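Side-chain contacts in CG4930 (Drosophila melanogaster, PDB 3ISM), which inhibits the nuclease EndoG by forming a complex with it, and probably acts as a ribonuclease inhibitor: residues Lys258-Gly263 against Glu268-Ala273; Pro153-Tyr158 against Cys163-Ala168; Tyr25-Val30 against Gln37-Thr42. The protein carries 1 engineered substitution. All blocks are in the same frame, centred on the assembly; numbering follows the deposited sequence.

Contact 1: Lys258-Gly263 against Glu268-Ala273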
loop_
_atom_site.group_PDB
_atom_site.type_symbol
_atom_site.label_atom_id
_atom_site.label_comp_id
_atom_site.label_asym_id
_atom_site.label_seq_id
_atom_site.Cartn_x
_atom_site.Cartn_y
_atom_site.Cartn_z
ATOM N N LYS C 258 -21.060 -1.926 -47.761
ATOM C CA LYS C 258 -22.207 -2.504 -48.471
ATOM C C LYS C 258 -23.437 -1.604 -48.361
ATOM O O LYS C 258 -24.032 -1.235 -49.375
ATOM C CB LYS C 258 -22.537 -3.912 -47.955
ATOM C CG LYS C 258 -22.183 -5.051 -48.908
ATOM C CD LYS C 258 -20.817 -5.653 -48.623
ATOM C CE LYS C 258 -20.544 -6.842 -49.540
ATOM N NZ LYS C 258 -19.375 -7.635 -49.076
ATOM N N LEU C 259 -23.794 -1.248 -47.124
ATOM C CA LEU C 259 -24.951 -0.394 -46.823
ATOM C C LEU C 259 -24.979 0.894 -47.647
ATOM O O LEU C 259 -26.043 1.352 -48.074
ATOM C CB LEU C 259 -24.966 -0.036 -45.332
ATOM C CG LEU C 259 -25.471 -1.082 -44.330
ATOM C CD1 LEU C 259 -24.789 -0.904 -42.965
ATOM C CD2 LEU C 259 -26.990 -1.031 -44.198
ATOM N N LEU C 260 -23.795 1.457 -47.866
ATOM C CA LEU C 260 -23.642 2.737 -48.534
ATOM C C LEU C 260 -23.391 2.628 -50.042
ATOM O O LEU C 260 -23.744 3.537 -50.795
ATOM C CB LEU C 260 -22.497 3.521 -47.881
ATOM C CG LEU C 260 -22.650 4.038 -46.450
ATOM C CD1 LEU C 260 -21.337 4.632 -46.005
ATOM C CD2 LEU C 260 -23.770 5.063 -46.323
ATOM N N PHE C 261 -22.776 1.531 -50.483
ATOM C CA PHE C 261 -22.291 1.444 -51.863
ATOM C C PHE C 261 -22.739 0.226 -52.687
ATOM O O PHE C 261 -22.159 -0.048 -53.743
ATOM C CB PHE C 261 -20.762 1.592 -51.907
ATOM C CG PHE C 261 -20.245 2.785 -51.154
ATOM C CD1 PHE C 261 -20.544 4.075 -51.578
ATOM C CD2 PHE C 261 -19.462 2.619 -50.018
ATOM C CE1 PHE C 261 -20.073 5.181 -50.882
ATOM C CE2 PHE C 261 -18.983 3.719 -49.314
ATOM C CZ PHE C 261 -19.292 5.004 -49.747
ATOM N N ASP C 262 -23.765 -0.491 -52.226
ATOM C CA ASP C 262 -24.376 -1.556 -53.036
ATOM C C ASP C 262 -25.167 -0.943 -54.193
ATOM O O ASP C 262 -25.333 -1.561 -55.245
ATOM C CB ASP C 262 -25.286 -2.459 -52.192
ATOM C CG ASP C 262 -24.513 -3.520 -51.413
ATOM O OD1 ASP C 262 -23.438 -3.957 -51.882
ATOM O OD2 ASP C 262 -24.988 -3.923 -50.327
ATOM N N GLY C 263 -25.648 0.276 -53.968
ATOM C CA GLY C 263 -26.310 1.088 -54.983
ATOM C C GLY C 263 -26.390 2.505 -54.450
ATOM O O GLY C 263 -25.399 3.036 -53.938
ATOM N N GLU C 268 -32.887 4.882 -44.512
ATOM C CA GLU C 268 -32.789 3.819 -43.525
ATOM C C GLU C 268 -31.374 3.243 -43.452
ATOM O O GLU C 268 -30.831 3.058 -42.361
ATOM C CB GLU C 268 -33.793 2.714 -43.856
ATOM C CG GLU C 268 -33.847 1.592 -42.837
ATOM C CD GLU C 268 -34.432 0.316 -43.402
ATOM O OE1 GLU C 268 -34.770 -0.582 -42.605
ATOM O OE2 GLU C 268 -34.555 0.208 -44.642
ATOM N N ASP C 269 -30.779 2.975 -44.612
ATOM C CA ASP C 269 -29.447 2.364 -44.678
ATOM C C ASP C 269 -28.306 3.346 -44.388
ATOM O O ASP C 269 -27.211 2.932 -43.996
ATOM C CB ASP C 269 -29.237 1.661 -46.021
ATOM C CG ASP C 269 -30.023 0.364 -46.129
ATOM O OD1 ASP C 269 -31.219 0.348 -45.768
ATOM O OD2 ASP C 269 -29.438 -0.644 -46.579
ATOM N N GLN C 270 -28.569 4.639 -44.591
ATOM C CA GLN C 270 -27.643 5.703 -44.186
ATOM C C GLN C 270 -27.641 5.863 -42.662
ATOM O O GLN C 270 -26.610 6.194 -42.069
ATOM C CB GLN C 270 -27.988 7.034 -44.868
ATOM C CG GLN C 270 -27.526 7.143 -46.328
ATOM C CD GLN C 270 -27.792 8.531 -46.940
ATOM O OE1 GLN C 270 -27.768 9.565 -46.250
ATOM N NE2 GLN C 270 -28.038 8.549 -48.249
ATOM N N ASN C 271 -28.800 5.631 -42.043
ATOM C CA ASN C 271 -28.926 5.613 -40.584
ATOM C C ASN C 271 -28.233 4.410 -39.946
ATOM O O ASN C 271 -27.596 4.544 -38.903
ATOM C CB ASN C 271 -30.398 5.647 -40.163
ATOM C CG ASN C 271 -31.026 7.014 -40.345
ATOM O OD1 ASN C 271 -30.345 8.037 -40.270
ATOM N ND2 ASN C 271 -32.336 7.040 -40.577
ATOM N N LYS C 272 -28.355 3.246 -40.589
ATOM C CA LYS C 272 -27.747 1.999 -40.112
ATOM C C LYS C 272 -26.230 1.987 -40.262
ATOM O O LYS C 272 -25.529 1.317 -39.495
ATOM C CB LYS C 272 -28.340 0.789 -40.842
ATOM C CG LYS C 272 -29.768 0.444 -40.433
ATOM C CD LYS C 272 -30.328 -0.693 -41.275
ATOM C CE LYS C 272 -31.793 -0.945 -40.953
ATOM N NZ LYS C 272 -32.427 -1.889 -41.916
ATOM N N ALA C 273 -25.727 2.717 -41.256
ATOM C CA ALA C 273 -24.288 2.834 -41.475
ATOM C C ALA C 273 -23.674 3.762 -40.433
ATOM O O ALA C 273 -22.635 3.447 -39.845
ATOM C CB ALA C 273 -23.994 3.334 -42.885
#
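Leu259 and Leu260 pack against Asp269 and Ala273 inside a helical hairpin. Helix 238-261 turns back through a short loop into helix 267-287, and the two segments meet close to that loop. No hydrogen bond joins the two segments; they meet through side-chain packing.

The tight part faces inward. The methyl of Ala273 lies against the branch of Leu260, with CB 3.9 Å from both Leu260 CG and Leu260 CD2. Both residues are buried. They also touch Phe311 of helix 309-317, which extends the apolar packing beyond the hairpin. Leu259 packs beside them. Its CG stands next to its own backbone N (chi1 -78°), and the side chain divides from there. CD1 reaches the backbone of the second helix, 4.1 Å from Ala273 CA. CD2 goes instead to Asp269, 3.4 Å from OD2, and the two side chains cross at about a right angle. This carboxylate oxygen therefore rests on a methyl group, not on a donor of the first helix.

Gln270 makes a looser contact. It leaves its CA pointing away from the first helix and touches Asp310 and Phe311 of helix 309-317. Only its CG approaches Leu260 CD2, at 4.3 Å. The solvent side begins with Lys272, which gives just its base to the contact, through CB at 4.0 Å from Leu259 CD2. The rest of its chain runs extended into the exposed region. There it meets Glu268, one turn earlier on the same helix. Lys272 NZ donates to Glu268 OE1 at 2.8 Å, from 71° out of the carboxylate plane.

Contact 2: Pro153-Tyr158 against Cys163-Ala168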
loop_
_atom_site.group_PDB
_atom_site.type_symbol
_atom_site.label_atom_id
_atom_site.label_comp_id
_atom_site.label_asym_id
_atom_site.label_seq_id
_atom_site.Cartn_x
_atom_site.Cartn_y
_atom_site.Cartn_z
ATOM N N PRO C 153 -4.061 -15.353 33.659
ATOM C CA PRO C 153 -4.867 -14.217 34.139
ATOM C C PRO C 153 -4.708 -14.015 35.648
ATOM O O PRO C 153 -4.517 -14.998 36.367
ATOM C CB PRO C 153 -6.301 -14.624 33.800
ATOM C CG PRO C 153 -6.262 -16.112 33.584
ATOM C CD PRO C 153 -4.889 -16.450 33.116
ATOM N N PRO C 154 -4.757 -12.753 36.120
ATOM C CA PRO C 154 -4.512 -12.415 37.526
ATOM C C PRO C 154 -5.764 -12.579 38.389
ATOM O O PRO C 154 -6.194 -11.646 39.056
ATOM C CB PRO C 154 -4.087 -10.954 37.450
ATOM C CG PRO C 154 -4.823 -10.422 36.275
ATOM C CD PRO C 154 -5.042 -11.547 35.321
ATOM N N LEU C 155 -6.321 -13.779 38.368
ATOM C CA LEU C 155 -7.560 -14.113 39.050
ATOM C C LEU C 155 -7.382 -14.088 40.557
ATOM O O LEU C 155 -8.252 -13.623 41.303
ATOM C CB LEU C 155 -7.957 -15.529 38.648
ATOM C CG LEU C 155 -9.401 -15.946 38.891
ATOM C CD1 LEU C 155 -10.227 -15.634 37.638
ATOM C CD2 LEU C 155 -9.457 -17.434 39.212
ATOM N N GLU C 156 -6.230 -14.592 40.985
ATOM C CA GLU C 156 -5.864 -14.819 42.379
ATOM C C GLU C 156 -5.681 -13.512 43.150
ATOM O O GLU C 156 -5.879 -13.447 44.367
ATOM C CB GLU C 156 -4.563 -15.645 42.413
ATOM C CG GLU C 156 -4.617 -16.988 41.639
ATOM C CD GLU C 156 -4.554 -16.864 40.099
ATOM O OE1 GLU C 156 -4.321 -15.760 39.552
ATOM O OE2 GLU C 156 -4.746 -17.894 39.425
ATOM N N PHE C 157 -5.257 -12.478 42.421
ATOM C CA PHE C 157 -5.071 -11.149 42.995
ATOM C C PHE C 157 -6.349 -10.706 43.717
ATOM O O PHE C 157 -6.300 -10.121 44.797
ATOM C CB PHE C 157 -4.715 -10.127 41.906
ATOM C CG PHE C 157 -4.739 -8.677 42.381
ATOM C CD1 PHE C 157 -3.610 -8.093 42.940
ATOM C CD2 PHE C 157 -5.887 -7.904 42.250
ATOM C CE1 PHE C 157 -3.633 -6.771 43.380
ATOM C CE2 PHE C 157 -5.919 -6.590 42.702
ATOM C CZ PHE C 157 -4.789 -6.022 43.258
ATOM N N TYR C 158 -7.487 -11.012 43.096
ATOM C CA TYR C 158 -8.776 -10.477 43.497
ATOM C C TYR C 158 -9.492 -11.337 44.548
ATOM O O TYR C 158 -10.487 -10.904 45.123
ATOM C CB TYR C 158 -9.665 -10.349 42.254
ATOM C CG TYR C 158 -9.226 -9.290 41.248
ATOM C CD1 TYR C 158 -8.482 -9.631 40.121
ATOM C CD2 TYR C 158 -9.588 -7.956 41.414
ATOM C CE1 TYR C 158 -8.086 -8.654 39.187
ATOM C CE2 TYR C 158 -9.212 -6.984 40.500
ATOM C CZ TYR C 158 -8.465 -7.332 39.389
ATOM O OH TYR C 158 -8.099 -6.344 38.502
ATOM N N CYS C 163 -14.166 -11.401 47.938
ATOM C CA CYS C 163 -14.297 -10.962 46.537
ATOM C C CYS C 163 -13.737 -11.959 45.542
ATOM O O CYS C 163 -12.944 -12.814 45.895
ATOM C CB CYS C 163 -13.578 -9.635 46.315
ATOM S SG CYS C 163 -14.310 -8.254 47.180
ATOM N N THR C 164 -14.159 -11.833 44.288
ATOM C CA THR C 164 -13.560 -12.569 43.186
ATOM C C THR C 164 -13.376 -11.597 42.013
ATOM O O THR C 164 -13.939 -10.495 42.014
ATOM C CB THR C 164 -14.411 -13.799 42.750
ATOM O OG1 THR C 164 -15.735 -13.377 42.419
ATOM C CG2 THR C 164 -14.489 -14.866 43.852
ATOM N N ALA C 165 -12.555 -11.978 41.042
ATOM C CA ALA C 165 -12.358 -11.156 39.856
ATOM C C ALA C 165 -13.691 -11.011 39.111
ATOM O O ALA C 165 -14.401 -12.002 38.940
ATOM C CB ALA C 165 -11.312 -11.795 38.961
ATOM N N PRO C 166 -14.055 -9.775 38.701
ATOM C CA PRO C 166 -15.294 -9.570 37.932
ATOM C C PRO C 166 -15.300 -10.362 36.625
ATOM O O PRO C 166 -16.370 -10.722 36.133
ATOM C CB PRO C 166 -15.278 -8.074 37.618
ATOM C CG PRO C 166 -14.392 -7.490 38.638
ATOM C CD PRO C 166 -13.343 -8.506 38.923
ATOM N N PHE C 167 -14.109 -10.643 36.094
ATOM C CA PHE C 167 -13.968 -11.460 34.896
ATOM C C PHE C 167 -13.882 -12.971 35.144
ATOM O O PHE C 167 -13.706 -13.748 34.192
ATOM C CB PHE C 167 -12.747 -11.016 34.102
ATOM C CG PHE C 167 -11.455 -11.084 34.868
ATOM C CD1 PHE C 167 -10.867 -9.934 35.353
ATOM C CD2 PHE C 167 -10.812 -12.297 35.082
ATOM C CE1 PHE C 167 -9.669 -9.991 36.051
ATOM C CE2 PHE C 167 -9.613 -12.360 35.780
ATOM C CZ PHE C 167 -9.037 -11.204 36.257
ATOM N N ALA C 168 -13.983 -13.396 36.402
ATOM C CA ALA C 168 -13.820 -14.822 36.731
ATOM C C ALA C 168 -14.782 -15.720 35.953
ATOM O O ALA C 168 -14.362 -16.733 35.389
ATOM C CB ALA C 168 -13.943 -15.066 38.226
HETATM O O HOH W 1 -10.786 -14.259 41.779
#
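Tyr158 and Phe167 set the geometry of this contact. Their ring planes stand at 90° and their centroids lie 5.7 Å apart. The rings come closest at Tyr158 CE1 and Phe167 CE1, 3.8 Å apart, with Phe167 CZ next.

Ala165 fills the angle between them. Its CB sits over the centre of one face of Phe167, and it is also 3.7 Å from Tyr158 CD1. Phe167 can fold back over Ala165 because its CG lies between the backbone N and the carbonyl carbon (chi1 58°). Residues Ala165 to Ala168 form a type I beta turn, closed by the bond from Ala168 N to Ala165 O.

Leu155 meets Phe167 at CE2, on the far side of CZ from CE1. Its CG is anti to the backbone N (chi1 -162°), and CD1 reaches Phe167 CE2 at 3.8 Å. This methyl also meets Ala168 CB at 3.8 Å. Pro154, the centre of an inverse gamma turn, crosses Phe167 at about a right angle, and its carbonyl O lies at the ring edge, near the plane.

The polar link is indirect. One water donates to Leu155 O at 2.7 Å and accepts from Ala165 N at 3.0 Å.

Both segments lie in the long loop between helices 124-132 and 168-173, except Ala168, which begins helix 168-173. Tyr158 rests on Val132 of the first helix, and its OH bonds to Gly137 N. Leu155 leans on Leu171 of the second. Phe157 packs on Ile111 and Val112 of helix 104-120.

Contact 3: Tyr25-Val30 against Gln37-Thr42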
loop_
_atom_site.group_PDB
_atom_site.type_symbol
_atom_site.label_atom_id
_atom_site.label_comp_id
_atom_site.label_asym_id
_atom_site.label_seq_id
_atom_site.Cartn_x
_atom_site.Cartn_y
_atom_site.Cartn_z
ATOM N N TYR C 25 9.548 15.682 38.900
ATOM C CA TYR C 25 8.277 15.114 38.486
ATOM C C TYR C 25 7.285 15.297 39.613
ATOM O O TYR C 25 6.907 14.347 40.284
ATOM C CB TYR C 25 8.430 13.632 38.149
ATOM C CG TYR C 25 9.289 13.372 36.937
ATOM C CD1 TYR C 25 8.711 13.037 35.712
ATOM C CD2 TYR C 25 10.680 13.451 37.015
ATOM C CE1 TYR C 25 9.500 12.794 34.600
ATOM C CE2 TYR C 25 11.467 13.221 35.911
ATOM C CZ TYR C 25 10.874 12.890 34.709
ATOM O OH TYR C 25 11.668 12.648 33.612
ATOM N N THR C 26 6.878 16.543 39.810
ATOM C CA THR C 26 6.023 16.921 40.919
ATOM C C THR C 26 4.556 16.613 40.641
ATOM O O THR C 26 3.980 17.092 39.668
ATOM C CB THR C 26 6.177 18.414 41.204
ATOM O OG1 THR C 26 7.562 18.710 41.403
ATOM C CG2 THR C 26 5.391 18.822 42.437
ATOM N N ILE C 27 3.956 15.801 41.503
ATOM C CA ILE C 27 2.522 15.605 41.468
ATOM C C ILE C 27 1.942 16.089 42.796
ATOM O O ILE C 27 2.141 15.459 43.832
ATOM C CB ILE C 27 2.139 14.128 41.181
ATOM C CG1 ILE C 27 2.661 13.702 39.798
ATOM C CG2 ILE C 27 0.621 13.942 41.275
ATOM C CD1 ILE C 27 2.466 12.217 39.463
ATOM N N GLY C 28 1.261 17.231 42.762
ATOM C CA GLY C 28 0.659 17.800 43.972
ATOM C C GLY C 28 -0.620 17.079 44.372
ATOM O O GLY C 28 -1.245 16.391 43.553
ATOM N N LEU C 29 -1.017 17.249 45.629
ATOM C CA LEU C 29 -2.234 16.632 46.149
ATOM C C LEU C 29 -3.493 17.451 45.841
ATOM O O LEU C 29 -4.602 17.035 46.200
ATOM C CB LEU C 29 -2.124 16.419 47.666
ATOM C CG LEU C 29 -0.874 15.724 48.219
ATOM C CD1 LEU C 29 -0.774 15.925 49.730
ATOM C CD2 LEU C 29 -0.847 14.247 47.878
ATOM N N VAL C 30 -3.322 18.609 45.201
ATOM C CA VAL C 30 -4.442 19.510 44.893
ATOM C C VAL C 30 -5.241 18.998 43.681
ATOM O O VAL C 30 -6.439 18.751 43.794
ATOM C CB VAL C 30 -3.972 20.994 44.708
ATOM C CG1 VAL C 30 -5.115 21.880 44.240
ATOM C CG2 VAL C 30 -3.382 21.548 46.008
ATOM N N GLN C 37 -1.136 13.930 34.234
ATOM C CA GLN C 37 -1.410 14.036 32.805
ATOM C C GLN C 37 -0.480 15.020 32.085
ATOM O O GLN C 37 -0.160 14.817 30.914
ATOM C CB GLN C 37 -2.883 14.407 32.557
ATOM C CG GLN C 37 -3.872 13.247 32.788
ATOM C CD GLN C 37 -5.345 13.640 32.626
ATOM O OE1 GLN C 37 -5.769 14.708 33.060
ATOM N NE2 GLN C 37 -6.131 12.758 32.009
ATOM N N LYS C 38 -0.048 16.077 32.778
ATOM C CA LYS C 38 0.805 17.090 32.146
ATOM C C LYS C 38 2.201 16.540 31.931
ATOM O O LYS C 38 2.818 16.797 30.899
ATOM C CB LYS C 38 0.856 18.387 32.964
ATOM C CG LYS C 38 1.495 19.571 32.226
ATOM C CD LYS C 38 1.746 20.762 33.165
ATOM C CE LYS C 38 2.688 21.779 32.531
ATOM N NZ LYS C 38 2.973 22.921 33.451
ATOM N N LEU C 39 2.681 15.766 32.902
ATOM C CA LEU C 39 3.976 15.107 32.802
ATOM C C LEU C 39 4.021 14.078 31.658
ATOM O O LEU C 39 4.965 14.059 30.882
ATOM C CB LEU C 39 4.339 14.443 34.131
ATOM C CG LEU C 39 4.546 15.361 35.343
ATOM C CD1 LEU C 39 4.583 14.524 36.612
ATOM C CD2 LEU C 39 5.805 16.228 35.180
ATOM N N ILE C 40 3.001 13.220 31.575
ATOM C CA ILE C 40 2.861 12.291 30.447
ATOM C C ILE C 40 2.826 13.030 29.114
ATOM O O ILE C 40 3.549 12.683 28.179
ATOM C CB ILE C 40 1.583 11.425 30.601
ATOM C CG1 ILE C 40 1.635 10.657 31.922
ATOM C CG2 ILE C 40 1.408 10.469 29.408
ATOM C CD1 ILE C 40 2.793 9.619 31.991
ATOM N N GLU C 41 2.000 14.067 29.046
ATOM C CA GLU C 41 1.764 14.788 27.800
ATOM C C GLU C 41 3.023 15.468 27.272
ATOM O O GLU C 41 3.267 15.480 26.069
ATOM C CB GLU C 41 0.643 15.803 28.005
ATOM C CG GLU C 41 0.390 16.745 26.847
ATOM C CD GLU C 41 -0.368 17.983 27.289
ATOM O OE1 GLU C 41 -1.032 17.922 28.353
ATOM O OE2 GLU C 41 -0.293 19.008 26.579
ATOM N N THR C 42 3.831 16.003 28.180
ATOM C CA THR C 42 5.035 16.748 27.809
ATOM C C THR C 42 6.330 15.904 27.779
ATOM O O THR C 42 7.239 16.193 27.002
ATOM C CB THR C 42 5.233 17.956 28.753
ATOM O OG1 THR C 42 5.265 17.490 30.110
ATOM C CG2 THR C 42 4.080 18.944 28.607
#
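Leu39 meets Tyr25, Thr26 and Ile27, and most of the contact is apolar. A single methyl, Leu39 CD1, does nearly all the touching. It lies 3.8 Å from Ile27 CG1, where the two side chains cross obliquely. It also approaches Tyr25 CB at 4.2 Å and the carbonyl Thr26 O at 4.0 Å. The other methyl, CD2, leans obliquely toward the Tyr25 ring. Ile27 turns its CG1 branch to Leu39 because that carbon stands beside the backbone N, anti to the carbonyl carbon (chi1 -62°). Ile27 is buried, while Thr26 stays exposed.

These residues place an irregular N-terminal segment along helix 32-43. The chain runs past the helix, then enters it. Helix 32-43 is the first helix of the modelled chain and lies within its Ku C-terminal-domain-like region. Leu39 also touches Thr62 of helix 52-75, and Tyr25 touches Arg61 and Thr62 there.

The polar interactions do not cross between the two segments. Gly28 N bonds to Asp35 OD2, near the start of helix 32-43. The Tyr25 ring makes a cation-pi contact with Arg43, the last residue of helix 32-43. Within the helix, Thr42 OG1 donates to Lys38 O at 2.7 Å, tilted 26° from the carbonyl plane. Thr42 N also donates to Lys38 O, at 3.0 Å and from the opposite face of that plane, so two donors of one residue grip this oxygen.

In the fold
All three contacts are partly buried, and none has a direct hydrogen bond between its segments. No two share a helix. Contact 1 joins two helices. Contact 2 lies almost wholly within one loop, and contact 3 sets an N-terminal segment on a helix. Their packing differs too. Contact 1 is aliphatic with a charged outer margin, contact 2 is aromatic and water-bridged, and contact 3 depends largely on one leucine. Contacts 2 and 3 lie on the same side of the chain's centre, with centres 31 Å apart. Contact 1 lies on the opposite side, its centre 89 Å from each of theirs. No other protein chain of the assembly touches any of these segments.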